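Local coordinates for mannan endo-1,6-alpha-mannosidase (Chaetomium thermophilum, PDB 6RY0), which probably hydrolyses alpha-1,6-mannosidic linkages as a glycosyl hydrolase family 76 member and is implicated in transferring GPI-anchored glycoproteins into the fungal cell wall, at residues A[36-47]-A[392-403]; A[122-130]-A[180-188]. All blocks are in the same frame, centred on the assembly; numbering follows the deposited sequence. Where two conformers were deposited one is given.

Contact 1 of 2, residues A[36-47]-A[392-403]; sequences ILESARTLAYDM and AMSVLAAVSSLL
A chi1 of 172° carries Leu396 CG to the side away from its own amide nitrogen, so that one methyl enters helix 36-47: CD1 comes to 3.7 Å from Ala40 O and lies equally near the amide N of Ala44. Leu396 is thus a knob in a hole made by Ala40, Leu43, Ala44 and Met47. One turn further along, Val399 fills the next hole, among Ile36, Ser39, Ala40 and Leu43. Its chi1, also 172°, sets CG1 anti to N, on the Ala40 side, and leaves CG2 to meet Leu43 CD1 at 3.7 Å. Leu43 answers with both branches, since its CD2 reaches Val395 CG1 at 3.8 Å, and its side chain lies nearly perpendicular to both valines. Toward the start of the first helix, the side chains of Ile36 and Leu403 overlap, each running past the other from opposing ends, the CG2 methyl of Ile36 resting 3.7 Å from Leu403 CG. Leu403 CD1 then continues to Leu37 CD2. At the other end Met47 SD sits 3.8 Å from Ala392 CB; Met47 has two deposited conformers, so its exact path there is less certain. The one polar link is a water that donates to Leu43 O (2.8 Å) and to Ala392 O (2.9 Å), two carbonyls that also accept the regular helix bonds from Met47 N and Leu396 N. Tyr86 of helix 76-93 adds a hydroxyl bond to Ala44 O, while helix 342-358 backs Val399 and Leu402. The short axes run antiparallel at 159°, 9.0 Å apart, so helix 33-48 near the N-terminus packs on the last helix, 389-401, by knobs into holes, consistent with closure of the (alpha/alpha)6 barrel known for this glycosidase family.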
loop_
_atom_site.group_PDB
_atom_site.type_symbol
_atom_site.label_atom_id
_atom_site.label_comp_id
_atom_site.label_asym_id
_atom_site.label_seq_id
_atom_site.Cartn_x
_atom_site.Cartn_y
_atom_site.Cartn_z
ATOM N N ILE A 36 -2.360 14.352 -18.972
ATOM C CA ILE A 36 -2.252 13.513 -17.772
ATOM C C ILE A 36 -1.545 14.264 -16.669
ATOM O O ILE A 36 -1.971 14.229 -15.508
ATOM C CB ILE A 36 -1.550 12.203 -18.084
ATOM C CG1 ILE A 36 -2.387 11.351 -19.052
ATOM C CG2 ILE A 36 -1.289 11.396 -16.804
ATOM C CD1 ILE A 36 -1.608 10.199 -19.688
ATOM N N LEU A 37 -0.450 14.952 -16.984
ATOM C CA LEU A 37 0.254 15.738 -15.969
ATOM C C LEU A 37 -0.630 16.790 -15.356
ATOM O O LEU A 37 -0.614 16.966 -14.139
ATOM C CB LEU A 37 1.507 16.383 -16.554
ATOM C CG LEU A 37 2.683 15.451 -16.813
ATOM C CD1 LEU A 37 3.683 16.128 -17.764
ATOM C CD2 LEU A 37 3.359 15.116 -15.509
ATOM N N GLU A 38 -1.399 17.494 -16.188
ATOM C CA GLU A 38 -2.285 18.514 -15.652
ATOM C C GLU A 38 -3.383 17.906 -14.792
ATOM O O GLU A 38 -3.700 18.429 -13.719
ATOM C CB GLU A 38 -2.903 19.358 -16.783
ATOM C CG GLU A 38 -3.935 20.380 -16.292
ATOM C CD GLU A 38 -4.566 21.212 -17.380
ATOM O OE1 GLU A 38 -3.810 21.616 -18.305
ATOM O OE2 GLU A 38 -5.814 21.490 -17.294
ATOM N N SER A 39 -4.012 16.836 -15.276
ATOM C CA SER A 39 -5.040 16.177 -14.481
ATOM C C SER A 39 -4.475 15.692 -13.145
ATOM O O SER A 39 -5.086 15.883 -12.096
ATOM C CB SER A 39 -5.647 15.035 -15.262
ATOM O OG SER A 39 -6.412 15.547 -16.338
ATOM N N ALA A 40 -3.303 15.065 -13.184
ATOM C CA ALA A 40 -2.683 14.594 -11.947
ATOM C C ALA A 40 -2.384 15.744 -10.998
ATOM O O ALA A 40 -2.572 15.598 -9.789
ATOM C CB ALA A 40 -1.411 13.808 -12.273
ATOM N N ARG A 41 -1.927 16.879 -11.515
ATOM C CA ARG A 41 -1.643 17.995 -10.635
ATOM C C ARG A 41 -2.906 18.503 -9.957
ATOM O O ARG A 41 -2.894 18.820 -8.760
ATOM C CB ARG A 41 -0.947 19.102 -11.431
ATOM C CG ARG A 41 -0.329 20.143 -10.569
ATOM C CD ARG A 41 0.378 21.215 -11.344
ATOM N NE ARG A 41 -0.519 22.322 -11.668
ATOM C CZ ARG A 41 -0.970 23.235 -10.800
ATOM N NH1 ARG A 41 -0.623 23.213 -9.496
ATOM N NH2 ARG A 41 -1.809 24.184 -11.222
ATOM N N THR A 42 -4.006 18.556 -10.691
ATOM C CA THR A 42 -5.260 19.000 -10.090
ATOM C C THR A 42 -5.798 17.986 -9.105
ATOM O O THR A 42 -6.297 18.356 -8.028
ATOM C CB THR A 42 -6.282 19.306 -11.210
ATOM O OG1 THR A 42 -5.722 20.240 -12.139
ATOM C CG2 THR A 42 -7.589 19.825 -10.652
ATOM N N LEU A 43 -5.660 16.705 -9.424
ATOM C CA LEU A 43 -6.064 15.655 -8.494
ATOM C C LEU A 43 -5.196 15.698 -7.231
ATOM O O LEU A 43 -5.686 15.431 -6.113
ATOM C CB LEU A 43 -5.957 14.289 -9.166
ATOM C CG LEU A 43 -7.048 14.020 -10.202
ATOM C CD1 LEU A 43 -6.594 12.939 -11.161
ATOM C CD2 LEU A 43 -8.335 13.650 -9.528
ATOM N N ALA A 44 -3.917 16.023 -7.366
ATOM C CA ALA A 44 -3.034 16.133 -6.217
ATOM C C ALA A 44 -3.479 17.292 -5.321
ATOM O O ALA A 44 -3.403 17.210 -4.091
ATOM C CB ALA A 44 -1.578 16.278 -6.658
ATOM N N TYR A 45 -3.911 18.388 -5.928
ATOM C CA TYR A 45 -4.461 19.528 -5.190
ATOM C C TYR A 45 -5.728 19.114 -4.444
ATOM O O TYR A 45 -5.858 19.382 -3.253
ATOM C CB TYR A 45 -4.716 20.676 -6.201
ATOM C CG TYR A 45 -5.369 21.876 -5.569
ATOM C CD1 TYR A 45 -6.739 21.942 -5.399
ATOM C CD2 TYR A 45 -4.590 22.965 -5.138
ATOM C CE1 TYR A 45 -7.311 23.078 -4.752
ATOM C CE2 TYR A 45 -5.157 24.073 -4.523
ATOM C CZ TYR A 45 -6.484 24.093 -4.305
ATOM O OH TYR A 45 -7.074 25.154 -3.659
ATOM N N ASP A 46 -6.681 18.492 -5.132
ATOM C CA ASP A 46 -7.932 18.133 -4.483
ATOM C C ASP A 46 -7.732 17.133 -3.367
ATOM O O ASP A 46 -8.405 17.228 -2.345
ATOM C CB ASP A 46 -8.948 17.606 -5.486
ATOM C CG ASP A 46 -9.720 18.709 -6.190
ATOM O OD1 ASP A 46 -9.495 19.897 -5.865
ATOM O OD2 ASP A 46 -10.582 18.377 -7.063
ATOM N N MET A 47 -6.813 16.188 -3.500
ATOM C CA MET A 47 -6.554 15.259 -2.412
ATOM C C MET A 47 -5.935 16.008 -1.215
ATOM O O MET A 47 -6.269 15.745 -0.068
ATOM C CB MET A 47 -5.637 14.135 -2.909
ATOM C CG MET A 47 -5.150 13.147 -1.873
ATOM S SD MET A 47 -6.483 12.234 -1.128
ATOM C CE MET A 47 -5.798 11.757 0.443
ATOM N N ALA A 392 -10.485 10.177 -3.633
ATOM C CA ALA A 392 -9.564 11.141 -4.218
ATOM C C ALA A 392 -8.167 10.556 -4.338
ATOM O O ALA A 392 -7.472 10.741 -5.343
ATOM C CB ALA A 392 -9.568 12.409 -3.392
ATOM N N MET A 393 -7.734 9.837 -3.302
ATOM C CA MET A 393 -6.407 9.218 -3.307
ATOM C C MET A 393 -6.313 8.163 -4.418
ATOM O O MET A 393 -5.294 8.054 -5.108
ATOM C CB MET A 393 -6.147 8.577 -1.940
ATOM C CG MET A 393 -4.675 8.184 -1.715
ATOM S SD MET A 393 -4.360 7.206 -0.230
ATOM C CE MET A 393 -5.127 8.231 1.003
ATOM N N SER A 394 -7.383 7.378 -4.565
ATOM C CA SER A 394 -7.395 6.331 -5.561
ATOM C C SER A 394 -7.364 6.865 -6.978
ATOM O O SER A 394 -6.665 6.285 -7.824
ATOM C CB SER A 394 -8.577 5.384 -5.335
ATOM O OG SER A 394 -8.363 4.626 -4.161
ATOM N N VAL A 395 -8.099 7.943 -7.273
ATOM C CA VAL A 395 -8.032 8.499 -8.613
ATOM C C VAL A 395 -6.662 9.140 -8.864
ATOM O O VAL A 395 -6.097 8.985 -9.944
ATOM C CB VAL A 395 -9.171 9.480 -8.897
ATOM C CG1 VAL A 395 -9.055 10.022 -10.318
ATOM C CG2 VAL A 395 -10.513 8.782 -8.687
ATOM N N LEU A 396 -6.125 9.855 -7.875
ATOM C CA LEU A 396 -4.780 10.404 -8.000
ATOM C C LEU A 396 -3.768 9.306 -8.357
ATOM O O LEU A 396 -2.933 9.470 -9.253
ATOM C CB LEU A 396 -4.378 11.117 -6.721
ATOM C CG LEU A 396 -2.918 11.593 -6.630
ATOM C CD1 LEU A 396 -2.598 12.584 -7.713
ATOM C CD2 LEU A 396 -2.672 12.201 -5.261
ATOM N N ALA A 397 -3.841 8.186 -7.645
ATOM C CA ALA A 397 -2.955 7.061 -7.891
ATOM C C ALA A 397 -3.114 6.510 -9.305
ATOM O O ALA A 397 -2.134 6.262 -10.007
ATOM C CB ALA A 397 -3.260 5.968 -6.863
ATOM N N ALA A 398 -4.354 6.316 -9.733
ATOM C CA ALA A 398 -4.609 5.736 -11.050
ATOM C C ALA A 398 -4.123 6.645 -12.164
ATOM O O ALA A 398 -3.525 6.185 -13.138
ATOM C CB ALA A 398 -6.096 5.422 -11.219
ATOM N N VAL A 399 -4.400 7.939 -12.056
ATOM C CA VAL A 399 -4.020 8.855 -13.119
ATOM C C VAL A 399 -2.513 9.055 -13.148
ATOM O O VAL A 399 -1.889 9.015 -14.211
ATOM C CB VAL A 399 -4.807 10.179 -13.000
ATOM C CG1 VAL A 399 -4.272 11.218 -13.983
ATOM C CG2 VAL A 399 -6.283 9.925 -13.232
ATOM N N SER A 400 -1.889 9.262 -11.983
ATOM C CA SER A 400 -0.439 9.429 -11.969
ATOM C C SER A 400 0.260 8.224 -12.562
ATOM O O SER A 400 1.251 8.331 -13.294
ATOM C CB SER A 400 0.095 9.664 -10.547
ATOM O OG SER A 400 -0.487 10.794 -9.961
ATOM N N SER A 401 -0.235 7.032 -12.241
ATOM C CA SER A 401 0.423 5.826 -12.688
ATOM C C SER A 401 0.296 5.607 -14.198
ATOM O O SER A 401 1.054 4.802 -14.755
ATOM C CB SER A 401 -0.081 4.625 -11.894
ATOM O OG SER A 401 0.373 4.724 -10.554
ATOM N N LEU A 402 -0.573 6.367 -14.890
ATOM C CA LEU A 402 -0.562 6.353 -16.347
ATOM C C LEU A 402 0.777 6.821 -16.913
ATOM O O LEU A 402 1.039 6.586 -18.079
ATOM C CB LEU A 402 -1.674 7.244 -16.915
ATOM C CG LEU A 402 -3.095 6.760 -16.650
ATOM C CD1 LEU A 402 -4.060 7.800 -17.149
ATOM C CD2 LEU A 402 -3.378 5.390 -17.287
ATOM N N LEU A 403 1.602 7.483 -16.106
ATOM C CA LEU A 403 2.891 7.951 -16.538
ATOM C C LEU A 403 4.021 6.959 -16.295
ATOM O O LEU A 403 5.187 7.300 -16.476
ATOM C CB LEU A 403 3.210 9.299 -15.883
ATOM C CG LEU A 403 2.185 10.409 -16.181
ATOM C CD1 LEU A 403 2.384 11.580 -15.207
ATOM C CD2 LEU A 403 2.269 10.853 -17.625
HETATM O O HOH W 1 -7.758 13.498 -6.039
#

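Contact 2 of 2, residues A[122-130]-A[180-188]; sequences TASLGNDDQ and LRWQIPPTN
Gly126 and Gln183 form a single antiparallel beta bridge, a non-hydrogen-bonded pair, right where helix 127-142 begins, with Gly126 as its N-cap. The bonds on either side of the pair come from their neighbours: Ile184 N donates to Leu125 O at 3.0 Å, lying in the carbonyl plane, and Asn127 N gives its proton to Trp182 O at 2.8 Å. The amide N of a first-turn residue thus finds its acceptor in the loop. Asn127 ND2 spends its protons on Arg181 O, 2.8 Å away and close to the amide plane, and on a water that donates in turn to Gln183 O. Asn188 ND2 is likewise used twice, for Gln183 OE1 at 3.0 Å and for Thr122 O at 3.3 Å; Leu125 N reaches Thr122 O from the opposite face of that carbonyl. A second water ties Gln183 OE1 to Ala123 O. Apolar cover comes from Ile184, whose CG1 lies against the amide of Asn127, while Gln130 is bound mainly outside, by Thr165, Asp115, Gln166 and Arg171. Asp128 has CG between N and the carbonyl carbon (chi1 52°), which turns the carboxylate toward the indole edge. Trp182 NE1 meets Asp128 OD2 at 3.1 Å from above the carboxylate plane, and Gln183 NE2 lies over the centre of the same ring, 3.3 Å above its plane.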
loop_
_atom_site.group_PDB
_atom_site.type_symbol
_atom_site.label_atom_id
_atom_site.label_comp_id
_atom_site.label_asym_id
_atom_site.label_seq_id
_atom_site.Cartn_x
_atom_site.Cartn_y
_atom_site.Cartn_z
ATOM N N THR A 122 -1.091 2.882 19.760
ATOM C CA THR A 122 -1.145 1.442 20.029
ATOM C C THR A 122 -2.406 0.750 19.498
ATOM O O THR A 122 -2.290 -0.344 18.950
ATOM C CB THR A 122 -0.963 1.196 21.531
ATOM O OG1 THR A 122 0.355 1.666 21.890
ATOM C CG2 THR A 122 -1.076 -0.275 21.863
ATOM N N ALA A 123 -3.574 1.376 19.625
ATOM C CA ALA A 123 -4.821 0.758 19.174
ATOM C C ALA A 123 -4.873 0.541 17.668
ATOM O O ALA A 123 -5.654 -0.284 17.200
ATOM C CB ALA A 123 -5.995 1.593 19.624
ATOM N N SER A 124 -4.019 1.260 16.931
ATOM C CA SER A 124 -3.882 1.171 15.465
ATOM C C SER A 124 -2.647 0.375 15.038
ATOM O O SER A 124 -2.316 0.355 13.870
ATOM C CB SER A 124 -3.783 2.585 14.827
ATOM O OG SER A 124 -4.970 2.991 14.170
ATOM N N LEU A 125 -1.975 -0.286 15.965
ATOM C CA LEU A 125 -0.766 -0.993 15.658
ATOM C C LEU A 125 -1.103 -2.451 15.306
ATOM O O LEU A 125 -0.796 -3.445 16.011
ATOM C CB LEU A 125 0.249 -0.869 16.789
ATOM C CG LEU A 125 0.903 0.510 17.055
ATOM C CD1 LEU A 125 1.993 0.401 18.121
ATOM C CD2 LEU A 125 1.479 1.164 15.812
ATOM N N GLY A 126 -1.670 -2.559 14.117
ATOM C CA GLY A 126 -1.567 -3.803 13.405
ATOM C C GLY A 126 -0.248 -3.891 12.662
ATOM O O GLY A 126 0.387 -2.879 12.327
ATOM N N ASN A 127 0.113 -5.124 12.314
ATOM C CA ASN A 127 1.251 -5.327 11.435
ATOM C C ASN A 127 1.015 -4.704 10.062
ATOM O O ASN A 127 1.951 -4.228 9.406
ATOM C CB ASN A 127 1.569 -6.809 11.302
ATOM C CG ASN A 127 2.346 -7.315 12.483
ATOM O OD1 ASN A 127 3.475 -6.888 12.701
ATOM N ND2 ASN A 127 1.760 -8.247 13.232
ATOM N N ASP A 128 -0.227 -4.716 9.590
ATOM C CA ASP A 128 -0.559 -4.032 8.342
ATOM C C ASP A 128 -0.429 -2.507 8.466
ATOM O O ASP A 128 0.092 -1.858 7.570
ATOM C CB ASP A 128 -1.976 -4.416 7.854
ATOM C CG ASP A 128 -3.100 -4.248 8.896
ATOM O OD1 ASP A 128 -2.841 -4.226 10.110
ATOM O OD2 ASP A 128 -4.269 -4.104 8.489
ATOM N N ASP A 129 -0.905 -1.935 9.565
ATOM C CA ASP A 129 -0.809 -0.496 9.725
ATOM C C ASP A 129 0.648 -0.055 9.707
ATOM O O ASP A 129 1.040 0.866 8.986
ATOM C CB ASP A 129 -1.462 -0.027 11.024
ATOM C CG ASP A 129 -2.855 -0.505 11.183
ATOM O OD1 ASP A 129 -3.055 -1.567 11.742
ATOM O OD2 ASP A 129 -3.774 0.155 10.731
ATOM N N GLN A 130 1.457 -0.712 10.528
ATOM C CA GLN A 130 2.889 -0.435 10.578
ATOM C C GLN A 130 3.526 -0.717 9.212
ATOM O O GLN A 130 4.368 0.060 8.732
ATOM C CB GLN A 130 3.534 -1.316 11.658
ATOM C CG GLN A 130 4.997 -1.029 11.850
ATOM C CD GLN A 130 5.761 -2.123 12.560
ATOM O OE1 GLN A 130 5.326 -3.282 12.585
ATOM N NE2 GLN A 130 6.922 -1.779 13.103
ATOM N N LEU A 180 2.293 -14.104 10.593
ATOM C CA LEU A 180 1.975 -12.988 11.459
ATOM C C LEU A 180 0.495 -12.958 11.792
ATOM O O LEU A 180 -0.374 -13.207 10.963
ATOM C CB LEU A 180 2.309 -11.658 10.773
ATOM C CG LEU A 180 3.772 -11.335 10.548
ATOM C CD1 LEU A 180 3.896 -10.076 9.716
ATOM C CD2 LEU A 180 4.480 -11.153 11.853
ATOM N N ARG A 181 0.237 -12.574 13.038
ATOM C CA ARG A 181 -1.067 -12.121 13.477
ATOM C C ARG A 181 -1.348 -10.726 12.942
ATOM O O ARG A 181 -0.441 -9.944 12.675
ATOM C CB ARG A 181 -1.153 -12.145 15.008
ATOM C CG ARG A 181 -0.963 -13.546 15.590
ATOM C CD ARG A 181 -0.693 -13.488 17.076
ATOM N NE ARG A 181 -0.472 -14.811 17.659
ATOM C CZ ARG A 181 -1.431 -15.543 18.234
ATOM N NH1 ARG A 181 -2.688 -15.114 18.236
ATOM N NH2 ARG A 181 -1.122 -16.698 18.811
ATOM N N TRP A 182 -2.624 -10.397 12.831
ATOM C CA TRP A 182 -3.036 -9.087 12.387
ATOM C C TRP A 182 -2.476 -7.998 13.285
ATOM O O TRP A 182 -1.928 -7.004 12.803
ATOM C CB TRP A 182 -4.555 -9.052 12.350
ATOM C CG TRP A 182 -5.145 -7.813 11.836
ATOM C CD1 TRP A 182 -4.563 -6.851 11.047
ATOM C CD2 TRP A 182 -6.478 -7.415 12.023
ATOM N NE1 TRP A 182 -5.488 -5.878 10.715
ATOM C CE2 TRP A 182 -6.668 -6.196 11.335
ATOM C CE3 TRP A 182 -7.546 -7.964 12.730
ATOM C CZ2 TRP A 182 -7.883 -5.533 11.334
ATOM C CZ3 TRP A 182 -8.735 -7.318 12.727
ATOM C CH2 TRP A 182 -8.903 -6.104 12.048
ATOM N N GLN A 183 -2.680 -8.154 14.592
ATOM C CA GLN A 183 -2.322 -7.157 15.585
ATOM C C GLN A 183 -0.976 -7.406 16.226
ATOM O O GLN A 183 -0.527 -8.548 16.344
ATOM C CB GLN A 183 -3.396 -7.107 16.648
ATOM C CG GLN A 183 -4.780 -6.735 16.102
ATOM C CD GLN A 183 -4.783 -5.336 15.489
ATOM O OE1 GLN A 183 -4.360 -4.380 16.127
ATOM N NE2 GLN A 183 -5.129 -5.246 14.213
ATOM N N ILE A 184 -0.337 -6.309 16.642
ATOM C CA ILE A 184 0.917 -6.373 17.361
ATOM C C ILE A 184 0.714 -6.595 18.858
ATOM O O ILE A 184 1.271 -7.510 19.429
ATOM C CB ILE A 184 1.841 -5.161 17.006
ATOM C CG1 ILE A 184 2.248 -5.245 15.540
ATOM C CG2 ILE A 184 3.051 -5.121 17.930
ATOM C CD1 ILE A 184 2.729 -3.939 14.975
ATOM N N PRO A 185 -0.126 -5.778 19.509
ATOM C CA PRO A 185 -0.347 -6.003 20.947
ATOM C C PRO A 185 -1.234 -7.241 21.211
ATOM O O PRO A 185 -2.326 -7.350 20.628
ATOM C CB PRO A 185 -1.057 -4.705 21.403
ATOM C CG PRO A 185 -0.836 -3.712 20.303
ATOM C CD PRO A 185 -0.810 -4.553 19.053
ATOM N N PRO A 186 -0.790 -8.166 22.092
ATOM C CA PRO A 186 -1.610 -9.364 22.323
ATOM C C PRO A 186 -3.002 -9.081 22.856
ATOM O O PRO A 186 -3.888 -9.912 22.701
ATOM C CB PRO A 186 -0.783 -10.169 23.336
ATOM C CG PRO A 186 0.592 -9.846 22.981
ATOM C CD PRO A 186 0.545 -8.340 22.692
ATOM N N THR A 187 -3.187 -7.923 23.480
ATOM C CA THR A 187 -4.492 -7.537 23.989
ATOM C C THR A 187 -5.368 -6.755 22.987
ATOM O O THR A 187 -6.502 -6.419 23.310
ATOM C CB THR A 187 -4.347 -6.712 25.293
ATOM O OG1 THR A 187 -3.485 -5.597 25.060
ATOM C CG2 THR A 187 -3.740 -7.565 26.400
ATOM N N ASN A 188 -4.877 -6.482 21.776
ATOM C CA ASN A 188 -5.711 -5.792 20.788
ATOM C C ASN A 188 -6.703 -6.774 20.177
ATOM O O ASN A 188 -6.333 -7.907 19.848
ATOM C CB ASN A 188 -4.881 -5.217 19.637
ATOM C CG ASN A 188 -4.416 -3.795 19.876
ATOM O OD1 ASN A 188 -4.402 -3.309 21.002
ATOM N ND2 ASN A 188 -3.965 -3.141 18.805
HETATM O O HOH W 2 -5.243 -1.956 15.123
HETATM O O HOH W 3 2.073 -9.548 15.948
HETATM O O HOH W 4 -4.912 -3.285 11.814
#

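Along the chain, 36-47 comes first and 392-403 last, with both segments of contact 2 in between, so contact 1 joins the first and the last helix of the fold, 33-48 and 389-401. The contacts lie on opposite sides of the chain's centre, their centres 31 Å apart and their nearest atoms about 12 Å apart. Helix 76-93 serves both: Tyr86 and Tyr89 reach contact 1, whereas Trp76 touches Leu125 and Asp129 of contact 2, and Trp77 touches Asp129. Just before this helix stands Asp73, which with His385 binds the calcium ion. Asp129 binds a second calcium in another structure of this protein, though none occupies that site here.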